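Local coordinates for conserved hypothetical exported protein (Bacteroides fragilis, PDB 4JJA) that is of unknown function but may act as a peptidoglycan beta-N-acetylmuramidase, at residues Arg125-Cys130 / Arg193-Thr198. Numbering follows the deposited sequence. Where two conformers were deposited one is given.
Sequences RLMDAC and RICDVT
Arg193 and Asp128 open a contact that illustrates how a Rossmann-like parallel sheet receives its edge strand. Helix 119-132 belongs to the beta-alpha-beta crossover from strand 104-107 to strand 136-140. The segment 193-198 runs past this helix as a loop and leads into strand 197-200, the edge strand beside 136-140. Arg193, extended from CG to NE, approaches Asp128 obliquely, with the carboxylate and guanidinium planes 53° apart. Asp128 OD1 lies at the guanidinium edge, near its plane, but the salt bridge to Arg193 NE is long at 3.9 Å. The methylene Arg193 CD comes slightly nearer to Asp128 OD1, at 3.7 Å. The two carboxylate oxygens thus face different cations, OD2 of Asp128 being salt-bridged to Lys93 and OD1 only loosely engaged by Arg193.

Cys195 supplies the largest share of the buried surface. Its SG is anti to the backbone N (chi1 -179°), a setting that carries the sulfur to the helix, where it meets Cys130 CB at 3.6 Å. Cys195 SG also lies 3.6 Å from Met127 O, a contact and not a hydrogen bond. Cys195 CB packs on the helix backbone, 3.5 Å from Met127 O, and lies 4.1 Å from Met127 CB. Ile137 of strand 136-140 touches all three, Met127, Cys130 and Cys195. No hydrogen bond crosses between the two segments; Asp196 and Thr198 instead share backbone hydrogen bonds with Ile137, and Thr198 also with Ile139, within the parallel sheet.

At Val197 the contact is with the tip of Met127. This selenomethionine crosses Val197 at about a right angle and also packs against Val183 and Asn184 of helix 176-185. A bend at chi3 (69°) sets the terminal methyl of Met127, and this CE rests 4.1 Å from Val197 CG2.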
loop_
_atom_site.group_PDB
_atom_site.type_symbol
_atom_site.label_atom_id
_atom_site.label_comp_id
_atom_site.label_asym_id
_atom_site.label_seq_id
_atom_site.Cartn_x
_atom_site.Cartn_y
_atom_site.Cartn_z
ATOM N N ARG A 125 -7.857 8.323 8.375
ATOM C CA ARG A 125 -8.581 9.611 8.331
ATOM C C ARG A 125 -10.096 9.377 8.431
ATOM O O ARG A 125 -10.824 10.048 9.164
ATOM C CB ARG A 125 -8.232 10.339 7.013
ATOM C CG ARG A 125 -8.640 11.808 6.909
ATOM C CD ARG A 125 -7.443 12.708 7.287
ATOM N NE ARG A 125 -6.532 12.891 6.162
ATOM C CZ ARG A 125 -5.200 12.853 6.240
ATOM N NH1 ARG A 125 -4.602 12.625 7.405
ATOM N NH2 ARG A 125 -4.469 13.033 5.149
ATOM N N LEU A 126 -10.587 8.421 7.646
ATOM C CA LEU A 126 -11.993 8.112 7.639
ATOM C C LEU A 126 -12.443 7.459 8.948
ATOM O O LEU A 126 -13.555 7.741 9.426
ATOM C CB LEU A 126 -12.281 7.211 6.460
ATOM C CG LEU A 126 -12.210 7.907 5.101
ATOM C CD1 LEU A 126 -12.194 6.858 3.992
ATOM C CD2 LEU A 126 -13.415 8.872 4.949
HETATM N N MSE A 127 -11.593 6.633 9.549
HETATM C CA MSE A 127 -11.902 6.069 10.856
HETATM C C MSE A 127 -12.030 7.161 11.903
HETATM O O MSE A 127 -12.903 7.091 12.770
HETATM C CB MSE A 127 -10.821 5.074 11.294
HETATM C CG MSE A 127 -10.863 3.770 10.511
HETATM SE SE MSE A 127 -9.377 2.609 10.986
HETATM C CE MSE A 127 -9.955 2.190 12.758
ATOM N N ASP A 128 -11.116 8.123 11.853
ATOM C CA ASP A 128 -11.170 9.240 12.815
ATOM C C ASP A 128 -12.504 10.026 12.686
ATOM O O ASP A 128 -13.175 10.280 13.674
ATOM C CB ASP A 128 -9.991 10.139 12.576
ATOM C CG ASP A 128 -9.821 11.198 13.648
ATOM O OD1 ASP A 128 -9.895 10.830 14.836
ATOM O OD2 ASP A 128 -9.474 12.319 13.247
ATOM N N ALA A 129 -12.881 10.291 11.446
ATOM C CA ALA A 129 -14.120 11.018 11.158
ATOM C C ALA A 129 -15.315 10.194 11.587
ATOM O O ALA A 129 -16.252 10.693 12.202
ATOM C CB ALA A 129 -14.190 11.399 9.712
ATOM N N CYS A 130 -15.328 8.917 11.234
ATOM C CA CYS A 130 -16.431 8.060 11.622
ATOM C C CYS A 130 -16.554 7.924 13.137
ATOM O O CYS A 130 -17.674 7.919 13.673
ATOM C CB CYS A 130 -16.317 6.707 10.913
ATOM S SG CYS A 130 -16.735 6.707 9.132
ATOM N N ARG A 193 -9.797 8.252 19.926
ATOM C CA ARG A 193 -11.072 7.643 19.699
ATOM C C ARG A 193 -10.921 6.197 19.207
ATOM O O ARG A 193 -9.846 5.789 18.763
ATOM C CB ARG A 193 -11.857 8.428 18.652
ATOM C CG ARG A 193 -12.086 9.926 18.949
ATOM C CD ARG A 193 -12.337 10.665 17.601
ATOM N NE ARG A 193 -12.179 12.126 17.671
ATOM C CZ ARG A 193 -12.997 12.950 18.325
ATOM N NH1 ARG A 193 -14.043 12.488 19.020
ATOM N NH2 ARG A 193 -12.746 14.251 18.306
ATOM N N ILE A 194 -11.985 5.419 19.335
ATOM C CA ILE A 194 -12.160 4.174 18.579
ATOM C C ILE A 194 -13.378 4.255 17.672
ATOM O O ILE A 194 -14.408 4.852 18.018
ATOM C CB ILE A 194 -12.220 2.937 19.461
ATOM C CG1 ILE A 194 -13.382 2.959 20.447
ATOM C CG2 ILE A 194 -10.838 2.754 20.159
ATOM C CD1 ILE A 194 -13.413 1.706 21.291
ATOM N N CYS A 195 -13.217 3.696 16.477
ATOM C CA CYS A 195 -14.261 3.648 15.486
ATOM C C CYS A 195 -14.962 2.294 15.536
ATOM O O CYS A 195 -14.309 1.245 15.659
ATOM C CB CYS A 195 -13.618 3.933 14.102
ATOM S SG CYS A 195 -14.750 3.960 12.731
ATOM N N ASP A 196 -16.286 2.262 15.410
ATOM C CA ASP A 196 -17.039 1.038 15.279
ATOM C C ASP A 196 -16.685 0.405 13.917
ATOM O O ASP A 196 -17.039 0.951 12.890
ATOM C CB ASP A 196 -18.544 1.355 15.361
ATOM C CG ASP A 196 -19.418 0.147 15.454
ATOM O OD1 ASP A 196 -19.024 -0.920 15.001
ATOM O OD2 ASP A 196 -20.605 0.286 15.916
ATOM N N VAL A 197 -16.018 -0.738 13.953
ATOM C CA VAL A 197 -15.525 -1.451 12.760
ATOM C C VAL A 197 -15.989 -2.899 12.769
ATOM O O VAL A 197 -15.817 -3.601 13.753
ATOM C CB VAL A 197 -13.958 -1.439 12.691
ATOM C CG1 VAL A 197 -13.493 -2.325 11.521
ATOM C CG2 VAL A 197 -13.432 -0.041 12.508
ATOM N N THR A 198 -16.557 -3.312 11.656
ATOM C CA THR A 198 -16.841 -4.713 11.391
ATOM C C THR A 198 -16.072 -5.112 10.149
ATOM O O THR A 198 -16.075 -4.367 9.168
ATOM C CB THR A 198 -18.330 -4.912 11.127
ATOM O OG1 THR A 198 -19.070 -4.474 12.260
ATOM C CG2 THR A 198 -18.679 -6.372 10.714
#